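Local coordinates for protein acyl-CoA dehydrogenase (Thermus thermophilus, PDB 2Z1Q) that probably oxidises saturated acyl-CoA thioesters to 2,3-dehydroacyl-CoA, passing the electrons through its bound FAD to an acceptor, at residues B[111-123]-B[133-146]. Residues are numbered along the deposited sequence; the frame is centred on the assembly and turned at random.
With FAD (flavin-adenine dinucleotide), chain D.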
# COMPACT_ATOMS: atom_id res chain seq x y z
N GLY B 111 -21.22 -2.10 11.26
CA GLY B 111 -21.15 -3.28 10.41
C GLY B 111 -21.21 -4.61 11.13
O GLY B 111 -21.97 -5.50 10.75
N ALA B 112 -20.42 -4.76 12.19
CA ALA B 112 -20.42 -6.02 12.91
C ALA B 112 -21.82 -6.27 13.51
O ALA B 112 -22.36 -7.37 13.43
CB ALA B 112 -19.36 -6.00 14.00
N HIS B 113 -22.41 -5.24 14.08
CA HIS B 113 -23.74 -5.35 14.67
C HIS B 113 -24.81 -5.79 13.63
O HIS B 113 -25.39 -6.86 13.76
CB HIS B 113 -24.11 -4.01 15.29
CG HIS B 113 -25.47 -4.00 15.92
ND1 HIS B 113 -25.77 -4.70 17.08
CD2 HIS B 113 -26.61 -3.36 15.57
CE1 HIS B 113 -27.03 -4.49 17.40
NE2 HIS B 113 -27.56 -3.68 16.50
N THR B 114 -25.05 -4.96 12.61
CA THR B 114 -26.07 -5.27 11.59
C THR B 114 -25.85 -6.54 10.75
O THR B 114 -26.83 -7.14 10.27
CB THR B 114 -26.25 -4.09 10.59
OG1 THR B 114 -25.06 -3.90 9.83
CG2 THR B 114 -26.58 -2.80 11.34
N SER B 115 -24.60 -6.97 10.57
CA SER B 115 -24.37 -8.16 9.77
C SER B 115 -24.15 -9.41 10.62
O SER B 115 -25.11 -10.09 10.98
CB SER B 115 -23.19 -7.94 8.81
OG SER B 115 -21.97 -7.74 9.51
N ILE B 116 -22.91 -9.72 10.96
CA ILE B 116 -22.64 -10.91 11.76
C ILE B 116 -23.36 -10.93 13.11
O ILE B 116 -23.64 -11.99 13.65
CB ILE B 116 -21.13 -11.08 11.98
CG1 ILE B 116 -20.54 -9.76 12.51
CG2 ILE B 116 -20.48 -11.51 10.68
CD1 ILE B 116 -19.03 -9.81 12.75
N GLY B 117 -23.67 -9.76 13.65
CA GLY B 117 -24.33 -9.74 14.95
C GLY B 117 -25.83 -10.00 14.95
O GLY B 117 -26.35 -10.66 15.85
N THR B 118 -26.53 -9.49 13.95
CA THR B 118 -27.97 -9.66 13.87
C THR B 118 -28.42 -10.79 12.93
O THR B 118 -29.27 -11.59 13.30
CB THR B 118 -28.66 -8.33 13.43
OG1 THR B 118 -28.31 -7.28 14.33
CG2 THR B 118 -30.18 -8.49 13.44
N LEU B 119 -27.83 -10.86 11.73
CA LEU B 119 -28.20 -11.87 10.74
C LEU B 119 -28.30 -13.31 11.22
O LEU B 119 -29.17 -14.06 10.77
CB LEU B 119 -27.26 -11.81 9.53
CG LEU B 119 -27.76 -10.98 8.34
CD1 LEU B 119 -28.34 -9.68 8.82
CD2 LEU B 119 -26.62 -10.72 7.37
N PRO B 120 -27.39 -13.74 12.11
CA PRO B 120 -27.50 -15.13 12.57
C PRO B 120 -28.88 -15.38 13.18
O PRO B 120 -29.53 -16.38 12.85
CB PRO B 120 -26.36 -15.24 13.57
CG PRO B 120 -25.32 -14.31 12.98
CD PRO B 120 -26.16 -13.11 12.62
N LEU B 121 -29.34 -14.47 14.03
CA LEU B 121 -30.65 -14.60 14.65
C LEU B 121 -31.75 -14.53 13.59
O LEU B 121 -32.72 -15.29 13.64
CB LEU B 121 -30.86 -13.51 15.71
CG LEU B 121 -30.52 -13.89 17.15
CD1 LEU B 121 -30.35 -12.64 18.00
CD2 LEU B 121 -31.63 -14.76 17.72
N VAL B 122 -31.60 -13.62 12.63
CA VAL B 122 -32.60 -13.48 11.57
C VAL B 122 -32.67 -14.69 10.65
O VAL B 122 -33.74 -15.06 10.17
CB VAL B 122 -32.32 -12.24 10.71
CG1 VAL B 122 -33.29 -12.20 9.52
CG2 VAL B 122 -32.46 -10.97 11.54
N TYR B 123 -31.53 -15.33 10.40
CA TYR B 123 -31.48 -16.48 9.52
C TYR B 123 -31.84 -17.81 10.19
O TYR B 123 -32.53 -18.64 9.60
CB TYR B 123 -30.09 -16.61 8.88
CG TYR B 123 -29.75 -15.55 7.86
CD1 TYR B 123 -28.46 -15.46 7.32
CD2 TYR B 123 -30.72 -14.67 7.37
CE1 TYR B 123 -28.15 -14.54 6.33
CE2 TYR B 123 -30.42 -13.74 6.38
CZ TYR B 123 -29.14 -13.69 5.86
OH TYR B 123 -28.87 -12.79 4.85
N TYR B 133 -34.92 -10.97 21.33
CA TYR B 133 -33.57 -10.51 21.03
C TYR B 133 -33.54 -9.50 19.90
O TYR B 133 -33.01 -8.40 20.06
CB TYR B 133 -32.66 -11.70 20.69
CG TYR B 133 -32.19 -12.49 21.89
CD1 TYR B 133 -32.21 -13.89 21.87
CD2 TYR B 133 -31.73 -11.86 23.04
CE1 TYR B 133 -31.79 -14.63 22.97
CE2 TYR B 133 -31.31 -12.59 24.15
CZ TYR B 133 -31.35 -13.97 24.11
OH TYR B 133 -30.98 -14.71 25.21
N LEU B 134 -34.11 -9.87 18.76
CA LEU B 134 -34.14 -9.01 17.58
C LEU B 134 -34.68 -7.61 17.82
O LEU B 134 -34.13 -6.62 17.31
CB LEU B 134 -34.94 -9.69 16.47
CG LEU B 134 -34.31 -9.73 15.07
CD1 LEU B 134 -32.87 -10.23 15.15
CD2 LEU B 134 -35.15 -10.64 14.18
N PRO B 135 -35.76 -7.48 18.60
CA PRO B 135 -36.28 -6.13 18.84
C PRO B 135 -35.23 -5.19 19.47
O PRO B 135 -35.09 -4.05 19.05
CB PRO B 135 -37.49 -6.39 19.75
CG PRO B 135 -37.97 -7.75 19.27
CD PRO B 135 -36.66 -8.51 19.14
N LYS B 136 -34.49 -5.68 20.45
CA LYS B 136 -33.47 -4.84 21.09
C LYS B 136 -32.32 -4.52 20.13
O LYS B 136 -31.81 -3.40 20.11
CB LYS B 136 -32.92 -5.54 22.33
CG LYS B 136 -33.96 -5.85 23.39
CD LYS B 136 -33.25 -6.41 24.62
CE LYS B 136 -34.20 -6.75 25.76
NZ LYS B 136 -35.11 -7.89 25.45
N LEU B 137 -31.92 -5.51 19.34
CA LEU B 137 -30.84 -5.31 18.39
C LEU B 137 -31.24 -4.31 17.33
O LEU B 137 -30.44 -3.48 16.91
CB LEU B 137 -30.46 -6.64 17.73
CG LEU B 137 -30.06 -7.77 18.68
CD1 LEU B 137 -29.69 -8.99 17.87
CD2 LEU B 137 -28.89 -7.34 19.56
N ALA B 138 -32.50 -4.38 16.91
CA ALA B 138 -33.01 -3.48 15.87
C ALA B 138 -33.18 -2.05 16.34
O ALA B 138 -33.13 -1.11 15.54
CB ALA B 138 -34.34 -4.00 15.34
N SER B 139 -33.37 -1.88 17.64
CA SER B 139 -33.54 -0.56 18.22
C SER B 139 -32.21 0.05 18.64
O SER B 139 -32.08 1.27 18.73
CB SER B 139 -34.44 -0.66 19.44
OG SER B 139 -33.88 -1.58 20.36
N GLY B 140 -31.22 -0.80 18.91
CA GLY B 140 -29.93 -0.32 19.35
C GLY B 140 -29.80 -0.40 20.86
O GLY B 140 -28.76 -0.07 21.43
N GLU B 141 -30.87 -0.84 21.53
CA GLU B 141 -30.84 -0.96 22.98
C GLU B 141 -29.78 -2.00 23.31
O GLU B 141 -29.05 -1.89 24.30
CB GLU B 141 -32.21 -1.38 23.49
CG GLU B 141 -32.20 -1.90 24.92
CD GLU B 141 -33.58 -1.94 25.55
OE1 GLU B 141 -34.52 -2.47 24.91
OE2 GLU B 141 -33.72 -1.45 26.69
N TRP B 142 -29.68 -3.01 22.46
CA TRP B 142 -28.71 -4.07 22.63
C TRP B 142 -27.75 -4.17 21.45
O TRP B 142 -28.19 -4.19 20.29
CB TRP B 142 -29.45 -5.38 22.86
CG TRP B 142 -29.75 -5.63 24.30
CD1 TRP B 142 -29.93 -4.69 25.28
CD2 TRP B 142 -29.87 -6.90 24.93
NE1 TRP B 142 -30.15 -5.31 26.49
CE2 TRP B 142 -30.12 -6.66 26.30
CE3 TRP B 142 -29.78 -8.22 24.47
CZ2 TRP B 142 -30.29 -7.70 27.22
CZ3 TRP B 142 -29.95 -9.25 25.38
CH2 TRP B 142 -30.20 -8.99 26.74
N ILE B 143 -26.45 -4.21 21.73
CA ILE B 143 -25.43 -4.31 20.70
C ILE B 143 -25.01 -5.77 20.56
O ILE B 143 -24.79 -6.45 21.56
CB ILE B 143 -24.20 -3.44 21.04
CG1 ILE B 143 -24.64 -1.99 21.19
CG2 ILE B 143 -23.14 -3.54 19.95
CD1 ILE B 143 -23.55 -1.06 21.66
N ALA B 144 -24.87 -6.26 19.33
CA ALA B 144 -24.50 -7.65 19.15
C ALA B 144 -23.04 -7.84 18.71
O ALA B 144 -22.44 -6.95 18.13
CB ALA B 144 -25.47 -8.32 18.16
N ALA B 145 -22.50 -9.02 19.02
CA ALA B 145 -21.13 -9.37 18.66
C ALA B 145 -21.13 -10.78 18.08
O ALA B 145 -22.00 -11.60 18.39
CB ALA B 145 -20.21 -9.31 19.88
N TYR B 146 -20.13 -11.07 17.25
CA TYR B 146 -19.99 -12.35 16.57
C TYR B 146 -18.66 -12.96 16.97
O TYR B 146 -17.60 -12.38 16.73
CB TYR B 146 -20.01 -12.08 15.07
CG TYR B 146 -20.11 -13.28 14.18
CD1 TYR B 146 -21.30 -13.99 14.06
CD2 TYR B 146 -19.03 -13.67 13.38
CE1 TYR B 146 -21.43 -15.05 13.16
CE2 TYR B 146 -19.14 -14.71 12.49
CZ TYR B 146 -20.33 -15.40 12.37
OH TYR B 146 -20.43 -16.43 11.47
PA FAD D . -3.77 -15.92 9.08
O1A FAD D . -3.81 -14.54 9.49
O2A FAD D . -4.13 -17.15 10.04
O5B FAD D . -3.90 -16.19 7.54
C5B FAD D . -2.66 -15.91 6.89
C4B FAD D . -3.00 -16.39 5.50
O4B FAD D . -4.27 -16.61 5.04
C3B FAD D . -2.07 -15.99 4.26
O3B FAD D . -0.89 -16.80 4.24
C2B FAD D . -3.18 -16.35 3.19
O2B FAD D . -2.71 -16.74 1.90
C1B FAD D . -3.70 -17.43 4.10
N9A FAD D . -4.51 -18.53 3.66
C8A FAD D . -5.45 -19.09 4.49
N7A FAD D . -6.02 -20.07 3.91
C5A FAD D . -5.52 -20.21 2.66
C6A FAD D . -5.76 -21.10 1.58
N6A FAD D . -6.72 -22.09 1.71
N1A FAD D . -5.04 -20.93 0.44
C2A FAD D . -4.11 -19.99 0.32
N3A FAD D . -3.87 -19.16 1.32
C4A FAD D . -4.52 -19.21 2.49
N1 FAD D . -13.68 -12.31 13.95
C2 FAD D . -14.94 -12.59 14.34
O2 FAD D . -15.27 -13.76 14.41
N3 FAD D . -15.84 -11.63 14.67
C4 FAD D . -15.53 -10.29 14.63
O4 FAD D . -16.34 -9.44 14.93
C4X FAD D . -14.15 -9.91 14.23
N5 FAD D . -13.73 -8.64 14.20
C5X FAD D . -12.45 -8.33 13.87
C6 FAD D . -11.99 -6.96 13.90
C7 FAD D . -10.65 -6.67 13.60
C7M FAD D . -10.17 -5.23 13.65
C8 FAD D . -9.74 -7.72 13.25
C8M FAD D . -8.29 -7.45 12.93
C9 FAD D . -10.18 -9.03 13.21
C9A FAD D . -11.53 -9.36 13.52
N10 FAD D . -11.94 -10.71 13.52
C10 FAD D . -13.23 -11.04 13.88
C1' FAD D . -10.93 -11.68 13.17
C2' FAD D . -11.00 -12.20 11.72
O2' FAD D . -12.20 -12.94 11.50
C3' FAD D . -9.77 -13.05 11.66
O3' FAD D . -8.63 -12.16 11.87
C4' FAD D . -9.53 -13.74 10.35
O4' FAD D . -10.55 -14.68 10.00
C5' FAD D . -8.21 -14.37 10.61
O5' FAD D . -7.68 -15.03 9.57
P FAD D . -6.21 -15.25 10.16
O1P FAD D . -5.70 -13.93 10.59
O2P FAD D . -6.24 -16.25 11.44
O3P FAD D . -5.39 -15.84 8.87
O HOH W 1 -24.87 -11.97 18.36
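The imidazole of His113 is gripped at both nitrogens by the backbone of 133-146, joining helix 106-117 to helix 134-139 and to strand 144-147 of the acyl-CoA dehydrogenase fold; its ND1 bond links the all-helical N-terminal domain with the middle beta domain. ND1 of His113 accepts from the N-H of Ala144 at 2.9 Å, nearly straight (166°), while NE2 of His113 donates to the carbonyl O of Leu137, also at 2.9 Å. Both partners lie at the ring edge close to its plane, which fixes the ring's rotation and is consistent with a neutral ring protonated on NE2. With CG anti to the backbone N (chi1 180°), the ring reaches helix 134-139 and strand 144-147 from helix 106-117; histidine suits this place because one flat ring can accept and donate at once. Thr118 OG1 sits over the centre of one ring face.

Helix and strand come close at Gly117, whose lack of a side chain admits the methyl of Ala144, with CB of Ala144 3.4 Å from the carbonyl O of Gly117. A water donates to both that oxygen and Ala145 O, bridging the two backbones. Farther along, branched Leu134 rests CD1 against both Thr118 CG2 and Val122 CG2, and Leu121 CD1 meets Leu137 CD1 at 3.7 Å, the leucines crossing at about a right angle. Leu190 of the neighbouring parallel strand packs against Leu121 and Leu137.

At the flavin end, Ile116 lays its beta-branched CB over one face of the Tyr146 ring, a CH-pi contact 3.6 Å from the centroid, and Phe194 also meets this ring. Ile116 CD1 reaches FAD O4, while the backbone of Tyr146 reads the flavin edge: its carbonyl O accepts from FAD N3 at 2.8 Å, with an N-H...O angle of 134°.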